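Local coordinates for HNH endonuclease (Geobacillus virus E2, PDB 5H0M), which probably nicks DNA as a zinc-containing HNH endonuclease of a deep-sea thermophilic bacteriophage, at residues Q77-E82 with S112-C117. Residues are numbered along the deposited sequence; the frame is centred on the assembly and turned at random.
With ZN (zinc ion), chain B.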
ATOM      1  N   GLN A  77      -6.650  -3.398  -9.569  1.00 12.73           N
ATOM      2  CA  GLN A  77      -7.847  -2.546  -9.507  1.00 13.74           C
ATOM      3  C   GLN A  77      -7.749  -1.305 -10.367  1.00 14.67           C
ATOM      4  O   GLN A  77      -8.767  -0.781 -10.797  1.00 15.85           O
ATOM      5  CB  GLN A  77      -8.161  -2.198  -8.040  1.00 14.44           C
ATOM      6  CG  GLN A  77      -8.470  -3.425  -7.198  1.00 15.28           C
ATOM      7  CD  GLN A  77      -9.663  -4.199  -7.719  1.00 17.52           C
ATOM      8  OE1 GLN A  77      -9.542  -5.325  -8.224  1.00 20.43           O
ATOM      9  NE2 GLN A  77     -10.823  -3.590  -7.631  1.00 17.95           N
ATOM     10  N   HIS A  78      -6.543  -0.828 -10.637  1.00 14.68           N
ATOM     11  CA  HIS A  78      -6.394   0.309 -11.542  1.00 14.56           C
ATOM     12  C   HIS A  78      -6.615  -0.123 -12.973  1.00 15.35           C
ATOM     13  O   HIS A  78      -7.341   0.540 -13.702  1.00 16.74           O
ATOM     14  CB  HIS A  78      -5.036   0.955 -11.361  1.00 14.53           C
ATOM     15  CG  HIS A  78      -4.908   1.678 -10.068  1.00 14.69           C
ATOM     16  ND1 HIS A  78      -3.917   2.592  -9.830  1.00 16.98           N
ATOM     17  CD2 HIS A  78      -5.676   1.657  -8.951  1.00 13.45           C
ATOM     18  CE1 HIS A  78      -4.056   3.083  -8.612  1.00 16.25           C
ATOM     19  NE2 HIS A  78      -5.115   2.524  -8.058  1.00 14.74           N
ATOM     20  N   CYS A  79      -6.036  -1.250 -13.361  1.00 14.81           N
ATOM     21  CA  CYS A  79      -6.300  -1.807 -14.682  1.00 15.83           C
ATOM     22  C   CYS A  79      -7.787  -2.081 -14.862  1.00 16.96           C
ATOM     23  O   CYS A  79      -8.353  -1.760 -15.908  1.00 17.93           O
ATOM     24  CB  CYS A  79      -5.509  -3.100 -14.885  1.00 16.45           C
ATOM     25  SG  CYS A  79      -3.771  -2.910 -15.342  1.00 16.80           S
ATOM     26  N   LEU A  80      -8.436  -2.628 -13.841  1.00 16.56           N
ATOM     27  CA  LEU A  80      -9.862  -2.942 -13.962  1.00 18.72           C
ATOM     28  C   LEU A  80     -10.686  -1.679 -14.242  1.00 19.69           C
ATOM     29  O   LEU A  80     -11.599  -1.685 -15.083  1.00 21.48           O
ATOM     30  CB  LEU A  80     -10.367  -3.647 -12.691  1.00 20.27           C
ATOM     31  CG  LEU A  80     -11.742  -4.308 -12.769  1.00 22.48           C
ATOM     32  CD1 LEU A  80     -11.764  -5.421 -13.799  1.00 23.59           C
ATOM     33  CD2 LEU A  80     -12.121  -4.843 -11.394  1.00 23.01           C
ATOM     34  N   LYS A  81     -10.363  -0.593 -13.559  1.00 19.49           N
ATOM     35  CA  LYS A  81     -11.052   0.677 -13.789  1.00 21.35           C
ATOM     36  C   LYS A  81     -10.816   1.241 -15.165  1.00 21.79           C
ATOM     37  O   LYS A  81     -11.686   1.932 -15.699  1.00 23.78           O
ATOM     38  CB  LYS A  81     -10.700   1.665 -12.703  1.00 24.09           C
ATOM     39  CG  LYS A  81     -11.350   1.212 -11.404  1.00 32.44           C
ATOM     40  CD  LYS A  81     -11.072   2.084 -10.195  1.00 38.70           C
ATOM     41  CE  LYS A  81     -11.265   1.276  -8.915  1.00 43.80           C
ATOM     42  NZ  LYS A  81     -11.484   2.093  -7.691  1.00 46.59           N
ATOM     43  N   GLU A  82      -9.674   0.899 -15.748  1.00 19.77           N
ATOM     44  CA  GLU A  82      -9.328   1.241 -17.129  1.00 21.15           C
ATOM     45  C   GLU A  82      -9.764   0.170 -18.125  1.00 20.47           C
ATOM     46  O   GLU A  82      -9.299   0.151 -19.261  1.00 22.29           O
ATOM     47  CB  GLU A  82      -7.821   1.473 -17.233  1.00 22.49           C
ATOM     48  CG  GLU A  82      -7.376   2.663 -16.412  1.00 22.32           C
ATOM     49  CD  GLU A  82      -5.879   2.892 -16.481  1.00 25.30           C
ATOM     50  OE1 GLU A  82      -5.119   1.923 -16.309  1.00 26.99           O
ATOM     51  OE2 GLU A  82      -5.472   4.048 -16.690  1.00 27.47           O
ATOM     52  N   SER A 112      -5.110  -3.923  -4.671  1.00 12.67           N
ATOM     53  CA  SER A 112      -4.264  -4.865  -5.389  1.00 12.47           C
ATOM     54  C   SER A 112      -3.870  -4.240  -6.721  1.00 12.18           C
ATOM     55  O   SER A 112      -4.735  -3.718  -7.430  1.00 12.80           O
ATOM     56  CB  SER A 112      -5.039  -6.154  -5.660  1.00 12.88           C
ATOM     57  OG  SER A 112      -5.575  -6.696  -4.452  1.00 14.22           O
ATOM     58  N   LEU A 113      -2.570  -4.279  -7.039  1.00 11.82           N
ATOM     59  CA  LEU A 113      -2.008  -3.607  -8.224  1.00 12.41           C
ATOM     60  C   LEU A 113      -1.036  -4.506  -8.964  1.00 12.61           C
ATOM     61  O   LEU A 113      -0.364  -5.340  -8.364  1.00 13.26           O
ATOM     62  CB  LEU A 113      -1.250  -2.330  -7.839  1.00 12.99           C
ATOM     63  CG  LEU A 113      -2.047  -1.220  -7.131  1.00 13.59           C
ATOM     64  CD1 LEU A 113      -1.116  -0.073  -6.799  1.00 14.41           C
ATOM     65  CD2 LEU A 113      -3.212  -0.748  -7.984  1.00 14.08           C
ATOM     66  N   CYS A 114      -0.974  -4.311 -10.282  1.00 13.29           N
ATOM     67  CA  CYS A 114       0.096  -4.873 -11.090  1.00 14.34           C
ATOM     68  C   CYS A 114       1.341  -4.003 -10.931  1.00 15.89           C
ATOM     69  O   CYS A 114       1.302  -2.927 -10.341  1.00 14.91           O
ATOM     70  CB  CYS A 114      -0.324  -4.970 -12.562  1.00 14.62           C
ATOM     71  SG  CYS A 114      -0.403  -3.409 -13.444  1.00 15.38           S
ATOM     72  N   GLN A 115       2.471  -4.473 -11.435  1.00 15.28           N
ATOM     73  CA  GLN A 115       3.707  -3.719 -11.283  1.00 15.51           C
ATOM     74  C   GLN A 115       3.649  -2.365 -11.982  1.00 14.78           C
ATOM     75  O   GLN A 115       4.115  -1.361 -11.453  1.00 15.02           O
ATOM     76  CB  GLN A 115       4.890  -4.523 -11.814  1.00 16.42           C
ATOM     77  CG  GLN A 115       6.157  -3.703 -11.907  1.00 17.10           C
ATOM     78  CD  GLN A 115       7.329  -4.518 -12.359  1.00 18.54           C
ATOM     79  OE1 GLN A 115       7.317  -5.744 -12.247  1.00 18.57           O
ATOM     80  NE2 GLN A 115       8.360  -3.844 -12.852  1.00 20.80           N
ATOM     81  N   ALA A 116       3.122  -2.336 -13.199  1.00 14.40           N
ATOM     82  CA  ALA A 116       3.049  -1.099 -13.958  1.00 15.08           C
ATOM     83  C   ALA A 116       2.206  -0.057 -13.249  1.00 15.23           C
ATOM     84  O   ALA A 116       2.569   1.114 -13.203  1.00 16.68           O
ATOM     85  CB  ALA A 116       2.532  -1.340 -15.372  1.00 16.74           C
ATOM     86  N   CYS A 117       1.075  -0.486 -12.688  1.00 15.06           N
ATOM     87  CA  CYS A 117       0.221   0.431 -11.942  1.00 14.59           C
ATOM     88  C   CYS A 117       0.861   0.854 -10.626  1.00 13.59           C
ATOM     89  O   CYS A 117       0.702   1.982 -10.210  1.00 14.32           O
ATOM     90  CB  CYS A 117      -1.155  -0.175 -11.720  1.00 13.93           C
ATOM     91  SG  CYS A 117      -2.113  -0.210 -13.262  1.00 15.14           S
TER
HETATM   92 ZN    ZN B 800      -2.568  -2.489 -13.438  1.00 15.03          ZN
HETATM   93  O   HOH W   1      -1.595   3.278 -11.189  1.00 14.60           O
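The imidazole of H78 carries one methyl of L113 on a face: CD2 of the leucine stands 3.6 Å from the ring centroid, only 11° off the normal, a CH-pi contact over the middle of the ring. At the edge, in the ring plane, a water sits 2.8 Å from H78 ND1 and donates to the backbone O of C117, bridging the two segments; on the other nitrogen, NE2 is hydrogen-bonded to Q111, giving partners at both nitrogens, consistent with a held ring orientation. L113, at the end of strand 110-113, also packs on I90 of the paired strand, so the ring rests on the two-stranded sheet. Closer to the backbone, H78 CB lies 3.7 Å from C117 SG, bringing hydrocarbon against a metal-bound sulfur.

Beside this packing, three thiolates converge on one zinc ion. C79 SG, from the short helix 77-81, binds it at 2.3 Å, facing C114 and C117 from the other segment, and C76 completes the four-sulfur shell. In C114 a chi1 of 73° sets SG between the backbone N and the carbonyl carbon, where it meets both the zinc ion and the N-H of C117; the sulfur accepts from C117 N at 3.4 Å, capping the start of helix 115-129. Such an N-H bond would be expected to draw some negative charge from the thiolate. The backbones are joined directly where Q77 N donates to S112 O, 2.9 Å away and nearly straight at 170°.

A principle of small zinc-stabilised folds is thus illustrated: two CxxC pairs, each at the start of a helix and well separated in sequence, are gathered by one metal into a Cys4 site, here within the HNH region of the His-Me finger clan.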